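Local coordinates for protein arginine kinase (Anthopleura japonica, PDB 4RF7) that catalyses the reversible transfer of a phosphoryl group from ATP to L-arginine, giving phosphoarginine and ADP, at residues L153-K158 with V227-E232. Residues are numbered along the deposited sequence; the frame is centred on the assembly and turned at random.
Sequences LEIEKK and VWLNEE. With ARG (arginine), chain G.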
# COMPACT_ATOMS: atom_id res chain seq x y z
N LEU A 153 -31.23 14.87 7.10
CA LEU A 153 -30.95 15.73 5.96
C LEU A 153 -30.14 16.95 6.38
O LEU A 153 -29.17 17.33 5.72
CB LEU A 153 -32.25 16.18 5.30
CG LEU A 153 -32.98 15.12 4.45
CD1 LEU A 153 -34.33 15.63 3.97
CD2 LEU A 153 -32.11 14.73 3.27
N GLU A 154 -30.55 17.56 7.49
CA GLU A 154 -29.88 18.74 8.04
C GLU A 154 -28.45 18.40 8.48
O GLU A 154 -27.53 19.21 8.32
CB GLU A 154 -30.69 19.27 9.23
CG GLU A 154 -30.20 20.59 9.80
CD GLU A 154 -31.15 21.17 10.84
OE1 GLU A 154 -32.28 21.56 10.46
OE2 GLU A 154 -30.78 21.21 12.03
N ILE A 155 -28.28 17.20 9.02
CA ILE A 155 -26.96 16.72 9.42
C ILE A 155 -26.06 16.59 8.20
O ILE A 155 -24.89 16.99 8.24
CB ILE A 155 -27.06 15.35 10.15
CG1 ILE A 155 -27.62 15.53 11.56
CG2 ILE A 155 -25.70 14.68 10.23
CD1 ILE A 155 -28.03 14.23 12.24
N GLU A 156 -26.59 16.03 7.12
CA GLU A 156 -25.84 15.89 5.88
C GLU A 156 -25.42 17.26 5.35
O GLU A 156 -24.25 17.47 5.01
CB GLU A 156 -26.67 15.16 4.82
CG GLU A 156 -25.93 14.98 3.50
CD GLU A 156 -26.83 14.47 2.38
OE1 GLU A 156 -26.28 13.98 1.36
OE2 GLU A 156 -28.07 14.56 2.51
N LYS A 157 -26.37 18.19 5.30
CA LYS A 157 -26.12 19.55 4.82
C LYS A 157 -25.01 20.25 5.60
O LYS A 157 -24.09 20.82 5.02
CB LYS A 157 -27.42 20.36 4.89
CG LYS A 157 -27.31 21.78 4.36
CD LYS A 157 -28.57 22.56 4.71
CE LYS A 157 -28.54 23.98 4.17
NZ LYS A 157 -29.69 24.78 4.67
N LYS A 158 -25.11 20.20 6.93
CA LYS A 158 -24.13 20.84 7.81
C LYS A 158 -22.73 20.22 7.69
O LYS A 158 -21.74 20.93 7.57
CB LYS A 158 -24.60 20.76 9.27
CG LYS A 158 -25.73 21.72 9.62
CD LYS A 158 -26.21 21.51 11.06
CE LYS A 158 -26.95 22.73 11.60
NZ LYS A 158 -28.13 23.10 10.78
N VAL A 227 -14.86 9.77 5.12
CA VAL A 227 -15.98 10.00 6.02
C VAL A 227 -17.23 9.29 5.51
O VAL A 227 -17.64 9.48 4.36
CB VAL A 227 -16.30 11.50 6.19
CG1 VAL A 227 -17.53 11.70 7.06
CG2 VAL A 227 -15.11 12.23 6.80
N TRP A 228 -17.83 8.45 6.37
CA TRP A 228 -19.15 7.91 6.10
C TRP A 228 -20.18 8.75 6.83
O TRP A 228 -20.09 8.92 8.06
CB TRP A 228 -19.27 6.45 6.55
CG TRP A 228 -18.59 5.48 5.63
CD1 TRP A 228 -17.89 5.79 4.49
CD2 TRP A 228 -18.55 4.05 5.75
NE1 TRP A 228 -17.42 4.64 3.90
CE2 TRP A 228 -17.81 3.56 4.66
CE3 TRP A 228 -19.06 3.15 6.68
CZ2 TRP A 228 -17.57 2.19 4.47
CZ3 TRP A 228 -18.83 1.79 6.49
CH2 TRP A 228 -18.09 1.33 5.40
N LEU A 229 -21.15 9.27 6.09
CA LEU A 229 -22.12 10.18 6.66
C LEU A 229 -23.45 9.46 6.90
O LEU A 229 -24.01 8.85 5.98
CB LEU A 229 -22.31 11.39 5.72
CG LEU A 229 -23.18 12.57 6.14
CD1 LEU A 229 -22.93 12.96 7.58
CD2 LEU A 229 -22.88 13.75 5.22
N ASN A 230 -23.92 9.49 8.14
CA ASN A 230 -25.23 8.93 8.49
C ASN A 230 -25.40 7.42 8.26
O ASN A 230 -26.48 6.97 7.88
CB ASN A 230 -26.35 9.72 7.81
CG ASN A 230 -26.52 11.10 8.39
OD1 ASN A 230 -26.41 11.29 9.61
ND2 ASN A 230 -26.79 12.08 7.54
N GLU A 231 -24.34 6.66 8.50
CA GLU A 231 -24.44 5.20 8.46
C GLU A 231 -24.95 4.69 9.81
O GLU A 231 -26.14 4.82 10.11
CB GLU A 231 -23.08 4.57 8.09
CG GLU A 231 -23.12 3.06 7.85
CD GLU A 231 -22.22 2.30 8.81
OE1 GLU A 231 -22.16 1.05 8.72
OE2 GLU A 231 -21.57 2.95 9.65
N GLU A 232 -24.06 4.13 10.63
CA GLU A 232 -24.43 3.65 11.97
C GLU A 232 -24.46 4.81 12.97
O GLU A 232 -25.21 4.79 13.95
CB GLU A 232 -23.46 2.56 12.44
CG GLU A 232 -23.73 2.08 13.86
CD GLU A 232 -22.94 0.85 14.24
OE1 GLU A 232 -22.63 0.05 13.33
OE2 GLU A 232 -22.63 0.69 15.44
N ARG G . -25.25 -5.15 17.39
CA ARG G . -24.17 -6.12 17.18
C ARG G . -24.05 -7.10 18.34
O ARG G . -24.67 -6.94 19.39
CB ARG G . -22.83 -5.40 16.96
CG ARG G . -22.49 -4.36 18.01
CD ARG G . -21.07 -3.82 17.82
NE ARG G . -20.79 -3.46 16.43
CZ ARG G . -21.08 -2.28 15.88
NH1 ARG G . -20.78 -2.04 14.61
NH2 ARG G . -21.68 -1.34 16.60
OXT ARG G . -23.33 -8.10 18.23
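Asn-230 reaches across to the helix and points the end of its amide at Ile-155. Its CB leads toward the helix. CG follows, set beside its own backbone N (chi1 -71°), and comes within 4.1 Å of Ile-155 CG2. That methyl lies near the amide plane, between OD1 and ND2. OD1 meets it at 3.5 Å, an approach to carbon and not a hydrogen bond. ND2 lies 3.9 Å from Ile-155 CG2 and 4.0 Å from Glu-156 N. It hydrogen-bonds to Gly-214 O, just before strand 216-220, and only weakly to Arg-152 O of the helix. Ile-155 CG2 also touches Leu-229 CD1 at 4.2 Å. Leu-229 sends its other methyl, CD2, to Glu-156 CG at 3.7 Å, and these two side chains cross at about a right angle. Beyond CG the Glu-156 chain is extended and runs off from the contact, and its OE1 is hydrogen-bonded to Tyr-174 OH. No hydrogen bond joins the two segments. Further along the turn, Glu-232 OE1 and OE2 accept hydrogen bonds from NH1 and NH2 of the bound arginine, OE1 lying 3.1 Å from NH1. Helix 149-163 thus packs on the end of strand 225-229 in the antiparallel sheet of the catalytic domain. Leu-229 also touches Val-159 and Val-160 of that helix, Leu-235 of strand 235-242 and Tyr-174 of strand 172-176.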